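Local atomic coordinates of anaerobically-induced outer membrane porin OprE (Pseudomonas aeruginosa, PDB entry 4FRX), a protein that probably acts as a porin, a beta-barrel channel through which small solutes cross the outer membrane of the bacterium. Residues Y121-P126 / P140-G145; P129-N134 / N193-A198. All blocks are in the same frame, centred on the assembly; numbering follows the deposited sequence.

Both contacts belong to the part of the OprD-type barrel where the chain leaves the wall, enters the lumen and returns. Their centres are about 10 Å apart, and their segments alternate along the chain: 121-126, 129-134, 140-145, 193-198. Contact 1 pairs the outgoing strand 123-128 with the returning strand 142-150. Contact 2 sets the intervening turn, with its short strand 131-132, against wall strand 195-203. Two probable backbone hydrogen bonds join them, V141 N to N134 O at 2.9 Å and P126 O to Y133 N at 3.1 Å. This topology is consistent with the inward-folded third loop that narrows the channel in OprD-family porins.

Contact 1 of 2, residues Y121-P126 / P140-G145; sequences YGTLQP and PVTFEG. With C8E ((hydroxyethyloxy)tri(ethyloxy)octane), chain G.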
loop_
_atom_site.group_PDB
_atom_site.type_symbol
_atom_site.label_atom_id
_atom_site.label_comp_id
_atom_site.label_asym_id
_atom_site.label_seq_id
_atom_site.Cartn_x
_atom_site.Cartn_y
_atom_site.Cartn_z
ATOM N N TYR A 121 -6.146 -19.468 1.552
ATOM C CA TYR A 121 -5.697 -19.717 2.906
ATOM C C TYR A 121 -4.165 -19.838 2.953
ATOM O O TYR A 121 -3.604 -20.760 2.393
ATOM C CB TYR A 121 -6.358 -21.010 3.392
ATOM C CG TYR A 121 -6.196 -21.305 4.856
ATOM C CD1 TYR A 121 -6.958 -20.640 5.804
ATOM C CD2 TYR A 121 -5.305 -22.275 5.291
ATOM C CE1 TYR A 121 -6.830 -20.923 7.149
ATOM C CE2 TYR A 121 -5.165 -22.564 6.636
ATOM C CZ TYR A 121 -5.932 -21.885 7.562
ATOM O OH TYR A 121 -5.800 -22.168 8.904
ATOM N N GLY A 122 -3.505 -18.912 3.634
ATOM C CA GLY A 122 -2.061 -18.829 3.605
ATOM C C GLY A 122 -1.602 -17.425 3.247
ATOM O O GLY A 122 -2.060 -16.435 3.820
ATOM N N THR A 123 -0.695 -17.334 2.291
ATOM C CA THR A 123 -0.136 -16.048 1.915
ATOM C C THR A 123 -1.116 -15.211 1.088
ATOM O O THR A 123 -1.686 -15.693 0.111
ATOM C CB THR A 123 1.196 -16.235 1.177
ATOM O OG1 THR A 123 2.051 -17.059 1.979
ATOM C CG2 THR A 123 1.872 -14.883 0.930
ATOM N N LEU A 124 -1.300 -13.958 1.502
ATOM C CA LEU A 124 -2.243 -13.040 0.860
ATOM C C LEU A 124 -1.543 -11.711 0.601
ATOM O O LEU A 124 -0.669 -11.307 1.363
ATOM C CB LEU A 124 -3.455 -12.809 1.778
ATOM C CG LEU A 124 -4.295 -14.036 2.160
ATOM C CD1 LEU A 124 -5.282 -13.745 3.288
ATOM C CD2 LEU A 124 -5.016 -14.582 0.921
ATOM N N GLN A 125 -1.955 -11.019 -0.455
ATOM C CA GLN A 125 -1.443 -9.682 -0.767
ATOM C C GLN A 125 -2.592 -8.791 -1.208
ATOM O O GLN A 125 -2.730 -8.501 -2.389
ATOM C CB GLN A 125 -0.402 -9.759 -1.891
ATOM C CG GLN A 125 0.925 -10.388 -1.445
ATOM C CD GLN A 125 1.956 -10.410 -2.553
ATOM O OE1 GLN A 125 1.772 -11.082 -3.556
ATOM N NE2 GLN A 125 3.040 -9.670 -2.376
ATOM N N PRO A 126 -3.429 -8.353 -0.253
ATOM C CA PRO A 126 -4.616 -7.574 -0.624
ATOM C C PRO A 126 -4.257 -6.171 -1.134
ATOM O O PRO A 126 -3.239 -5.623 -0.747
ATOM C CB PRO A 126 -5.403 -7.474 0.692
ATOM C CG PRO A 126 -4.813 -8.551 1.597
ATOM C CD PRO A 126 -3.380 -8.664 1.185
ATOM N N PRO A 140 8.207 -7.479 -1.913
ATOM C CA PRO A 140 6.933 -7.005 -1.371
ATOM C C PRO A 140 6.580 -7.532 0.018
ATOM O O PRO A 140 7.055 -8.592 0.462
ATOM C CB PRO A 140 5.913 -7.531 -2.385
ATOM C CG PRO A 140 6.581 -8.764 -2.961
ATOM C CD PRO A 140 8.024 -8.397 -3.051
ATOM N N VAL A 141 5.739 -6.760 0.701
ATOM C CA VAL A 141 5.088 -7.218 1.917
ATOM C C VAL A 141 4.123 -8.335 1.564
ATOM O O VAL A 141 3.487 -8.299 0.509
ATOM C CB VAL A 141 4.298 -6.062 2.595
ATOM C CG1 VAL A 141 3.378 -6.585 3.719
ATOM C CG2 VAL A 141 5.247 -4.982 3.125
ATOM N N THR A 142 4.011 -9.329 2.441
ATOM C CA THR A 142 2.951 -10.319 2.349
ATOM C C THR A 142 2.232 -10.431 3.690
ATOM O O THR A 142 2.784 -10.083 4.734
ATOM C CB THR A 142 3.483 -11.719 1.928
ATOM O OG1 THR A 142 4.344 -12.246 2.946
ATOM C CG2 THR A 142 4.251 -11.637 0.596
ATOM N N PHE A 143 1.004 -10.933 3.664
ATOM C CA PHE A 143 0.245 -11.157 4.900
ATOM C C PHE A 143 -0.063 -12.642 4.964
ATOM O O PHE A 143 0.002 -13.334 3.949
ATOM C CB PHE A 143 -1.079 -10.394 4.890
ATOM C CG PHE A 143 -0.934 -8.911 4.977
ATOM C CD1 PHE A 143 -0.763 -8.148 3.830
ATOM C CD2 PHE A 143 -0.976 -8.269 6.205
ATOM C CE1 PHE A 143 -0.635 -6.764 3.914
ATOM C CE2 PHE A 143 -0.850 -6.895 6.287
ATOM C CZ PHE A 143 -0.667 -6.146 5.147
ATOM N N GLU A 144 -0.409 -13.135 6.150
ATOM C CA GLU A 144 -0.924 -14.494 6.263
ATOM C C GLU A 144 -2.348 -14.442 6.783
ATOM O O GLU A 144 -2.631 -13.724 7.734
ATOM C CB GLU A 144 -0.072 -15.329 7.226
ATOM C CG GLU A 144 1.397 -15.470 6.839
ATOM C CD GLU A 144 1.596 -16.270 5.566
ATOM O OE1 GLU A 144 2.350 -15.802 4.681
ATOM O OE2 GLU A 144 1.005 -17.371 5.453
ATOM N N GLY A 145 -3.243 -15.219 6.192
ATOM C CA GLY A 145 -4.614 -15.231 6.680
ATOM C C GLY A 145 -5.537 -16.079 5.834
ATOM O O GLY A 145 -5.089 -16.962 5.104
HETATM C C1 C8E G . -4.678 -32.960 -10.016
HETATM C C2 C8E G . -4.000 -33.477 -8.753
HETATM C C3 C8E G . -3.382 -32.339 -7.948
HETATM C C4 C8E G . -3.407 -32.663 -6.460
HETATM C C6 C8E G . -3.854 -29.770 -4.499
HETATM C C7 C8E G . -5.000 -29.189 -3.681
HETATM C C8 C8E G . -4.552 -28.033 -2.793
HETATM O O9 C8E G . -4.614 -28.413 -1.435
HETATM C C10 C8E G . -4.216 -27.362 -0.589
HETATM C C11 C8E G . -3.413 -27.907 0.583
HETATM O O12 C8E G . -2.121 -28.229 0.116
HETATM C C13 C8E G . -1.244 -27.120 0.068
HETATM C C14 C8E G . -1.171 -26.414 1.419
HETATM O O15 C8E G . -0.666 -25.111 1.222
HETATM C C16 C8E G . -0.271 -24.494 2.422
HETATM C C17 C8E G . -1.403 -23.603 2.917
HETATM O O18 C8E G . -1.044 -23.049 4.160
HETATM C C19 C8E G . -1.932 -23.446 5.179
HETATM O O HOH W 1 1.584 -19.506 4.086
#
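G122 and G145 open a short antiparallel pairing that runs through T123-E144 to L124-F143, where strand 123-128 turns off the wall of an OprD-family beta-barrel, still paired with strand 142-150. G122 and G145 exchange two backbone hydrogen bonds, one of them from G122 N to G145 O at 2.9 Å, and L124 and F143 exchange two more, with L124 N to F143 O at 2.8 Å; T123-E144 between them is the non-hydrogen-bonded pair. The chain turns a corner at G122, whose backbone angles would press a CB against the carbonyl oxygen of Y121, so glycine suits the corner.

T123 and E144 share one face. T123 OG1 donates to E144 OE1 at 3.0 Å, reaching the syn side of the carboxylate 15° out of its plane. The bend at chi2 (-67°) turns CD of E144 back over the T123 backbone. A water donates to E144 OE2 at 2.6 Å and also to T123 OG1, so each carboxylate oxygen has a donor and the water spans the pair. On the same side, the methyl CG2 of T123 rests against CB of T142.

One residue past the last bridged pair, Q125 stretches its extended side chain across T142 and donates through NE2 to V141 O at 3.2 Å. The bond is straight at the hydrogen (169°) and V141 O lies near the amide plane of Q125, though NE2 is tilted from the V141 carbonyl plane.

On the face carrying L124 and F143 the contacts between the segments are apolar. CD1 of L124 rests on the glycine backbone, 3.5 Å from C of G145. P126 CD meets F143 CD1 at 3.8 Å, and V131 touches both residues. At the exposed end, a C8E detergent molecule approaches the Y121 ring obliquely, its C19 3.6 Å from CD2.

Contact 2 of 2, residues P129-N134 / N193-A198; sequences PVVTYN and NKFYYA
Y197 OH is hydrogen-bonded to OE1 of Q147, which holds the phenol end of a ring with V131 CG1 over one face. Consistent with the inward-folded loop of OprD-family barrels, residues 129-134 lie against wall strand 195-203, and all four residues that touch are buried. The evidence for side-chain packing, as opposed to strand pairing, is direct: no hydrogen bond crosses the contact, and even the nearest backbones, V130 and Y197, keep their CA atoms 7.4 Å apart.

V131 and V130 share the join about equally. V131 works through CG1, which its chi1 of 53° sets between its own N and carbonyl carbon. That methyl lies 4.4 Å from CG of Y197 and also reaches F195 CE2 at 3.9 Å, so one methyl touches both aromatic rings. The V131 and F195 side chains run antiparallel past one another, CB and CG1 of V131 beside CE2. V130 meets the same tyrosine with CG2, 4.1 Å from CB of Y197. L163 of the adjacent strand 156-167 packs on V131, F195 and Y197, extending the apolar cluster. The carbonyl of V130 approaches the F195 ring obliquely, its O 3.5 Å from CZ.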
loop_
_atom_site.group_PDB
_atom_site.type_symbol
_atom_site.label_atom_id
_atom_site.label_comp_id
_atom_site.label_asym_id
_atom_site.label_seq_id
_atom_site.Cartn_x
_atom_site.Cartn_y
_atom_site.Cartn_z
ATOM N N PRO A 129 -9.086 -0.767 0.134
ATOM C CA PRO A 129 -9.015 0.502 0.874
ATOM C C PRO A 129 -8.682 0.376 2.361
ATOM O O PRO A 129 -8.183 1.336 2.925
ATOM C CB PRO A 129 -10.406 1.091 0.677
ATOM C CG PRO A 129 -10.810 0.577 -0.695
ATOM C CD PRO A 129 -10.281 -0.836 -0.741
ATOM N N VAL A 130 -8.930 -0.776 2.979
ATOM C CA VAL A 130 -8.661 -0.929 4.399
ATOM C C VAL A 130 -7.403 -1.771 4.646
ATOM O O VAL A 130 -6.991 -1.944 5.783
ATOM C CB VAL A 130 -9.864 -1.564 5.122
ATOM C CG1 VAL A 130 -11.013 -0.562 5.192
ATOM C CG2 VAL A 130 -10.312 -2.809 4.381
ATOM N N VAL A 131 -6.797 -2.271 3.573
ATOM C CA VAL A 131 -5.519 -2.984 3.671
ATOM C C VAL A 131 -4.884 -3.201 2.298
ATOM O O VAL A 131 -5.464 -3.827 1.407
ATOM C CB VAL A 131 -5.641 -4.344 4.436
ATOM C CG1 VAL A 131 -6.752 -5.224 3.850
ATOM C CG2 VAL A 131 -4.274 -5.086 4.474
ATOM N N THR A 132 -3.695 -2.646 2.101
ATOM C CA THR A 132 -2.956 -2.974 0.877
ATOM C C THR A 132 -1.491 -3.146 1.206
ATOM O O THR A 132 -0.944 -2.445 2.061
ATOM C CB THR A 132 -3.118 -1.976 -0.304
ATOM O OG1 THR A 132 -1.859 -1.359 -0.604
ATOM C CG2 THR A 132 -4.112 -0.945 -0.008
ATOM N N TYR A 133 -0.874 -4.119 0.558
ATOM C CA TYR A 133 0.505 -4.435 0.861
ATOM C C TYR A 133 1.456 -3.404 0.260
ATOM O O TYR A 133 1.212 -2.867 -0.823
ATOM C CB TYR A 133 0.853 -5.839 0.387
ATOM C CG TYR A 133 0.987 -6.010 -1.115
ATOM C CD1 TYR A 133 -0.138 -6.145 -1.927
ATOM C CD2 TYR A 133 2.243 -6.072 -1.715
ATOM C CE1 TYR A 133 -0.007 -6.316 -3.296
ATOM C CE2 TYR A 133 2.383 -6.250 -3.075
ATOM C CZ TYR A 133 1.256 -6.370 -3.861
ATOM O OH TYR A 133 1.393 -6.555 -5.213
ATOM N N ASN A 134 2.534 -3.135 0.980
ATOM C CA ASN A 134 3.563 -2.239 0.489
ATOM C C ASN A 134 4.544 -2.979 -0.414
ATOM O O ASN A 134 4.870 -4.144 -0.180
ATOM C CB ASN A 134 4.312 -1.600 1.657
ATOM C CG ASN A 134 5.351 -0.610 1.192
ATOM O OD1 ASN A 134 6.521 -0.957 1.000
ATOM N ND2 ASN A 134 4.926 0.636 0.979
ATOM N N ASN A 193 -3.043 -10.123 16.673
ATOM C CA ASN A 193 -3.005 -11.170 15.661
ATOM C C ASN A 193 -4.360 -11.429 15.009
ATOM O O ASN A 193 -4.582 -12.494 14.436
ATOM C CB ASN A 193 -2.400 -12.471 16.219
ATOM C CG ASN A 193 -3.202 -13.046 17.374
ATOM O OD1 ASN A 193 -4.290 -12.568 17.695
ATOM N ND2 ASN A 193 -2.657 -14.072 18.013
ATOM N N LYS A 194 -5.268 -10.457 15.103
ATOM C CA LYS A 194 -6.552 -10.551 14.420
ATOM C C LYS A 194 -6.948 -9.259 13.700
ATOM O O LYS A 194 -7.202 -8.238 14.333
ATOM C CB LYS A 194 -7.667 -10.961 15.391
ATOM C CG LYS A 194 -7.500 -12.355 15.970
ATOM C CD LYS A 194 -8.542 -12.643 17.046
ATOM N N PHE A 195 -7.013 -9.322 12.374
ATOM C CA PHE A 195 -7.533 -8.216 11.568
ATOM C C PHE A 195 -8.627 -8.755 10.657
ATOM O O PHE A 195 -8.373 -9.626 9.828
ATOM C CB PHE A 195 -6.424 -7.548 10.739
ATOM C CG PHE A 195 -6.930 -6.468 9.801
ATOM C CD1 PHE A 195 -7.201 -5.188 10.270
ATOM C CD2 PHE A 195 -7.133 -6.737 8.451
ATOM C CE1 PHE A 195 -7.691 -4.188 9.405
ATOM C CE2 PHE A 195 -7.601 -5.749 7.585
ATOM C CZ PHE A 195 -7.882 -4.469 8.072
ATOM N N TYR A 196 -9.841 -8.231 10.813
ATOM C CA TYR A 196 -10.980 -8.649 10.001
ATOM C C TYR A 196 -11.318 -7.572 9.012
ATOM O O TYR A 196 -11.253 -6.390 9.341
ATOM C CB TYR A 196 -12.207 -8.845 10.893
ATOM C CG TYR A 196 -11.959 -9.740 12.065
ATOM C CD1 TYR A 196 -11.893 -11.112 11.905
ATOM C CD2 TYR A 196 -11.795 -9.215 13.345
ATOM C CE1 TYR A 196 -11.672 -11.946 12.986
ATOM C CE2 TYR A 196 -11.567 -10.037 14.425
ATOM C CZ TYR A 196 -11.509 -11.400 14.246
ATOM O OH TYR A 196 -11.285 -12.215 15.328
ATOM N N TYR A 197 -11.702 -7.975 7.801
ATOM C CA TYR A 197 -12.048 -7.017 6.777
ATOM C C TYR A 197 -13.123 -7.577 5.859
ATOM O O TYR A 197 -13.255 -8.784 5.714
ATOM C CB TYR A 197 -10.817 -6.568 5.982
ATOM C CG TYR A 197 -10.099 -7.680 5.218
ATOM C CD1 TYR A 197 -9.221 -8.543 5.874
ATOM C CD2 TYR A 197 -10.288 -7.848 3.847
ATOM C CE1 TYR A 197 -8.542 -9.538 5.191
ATOM C CE2 TYR A 197 -9.617 -8.854 3.144
ATOM C CZ TYR A 197 -8.752 -9.700 3.825
ATOM O OH TYR A 197 -8.079 -10.693 3.150
ATOM N N ALA A 198 -13.890 -6.681 5.263
ATOM C CA ALA A 198 -14.965 -7.048 4.362
ATOM C C ALA A 198 -15.345 -5.825 3.568
ATOM O O ALA A 198 -15.272 -4.711 4.066
ATOM C CB ALA A 198 -16.181 -7.565 5.143
#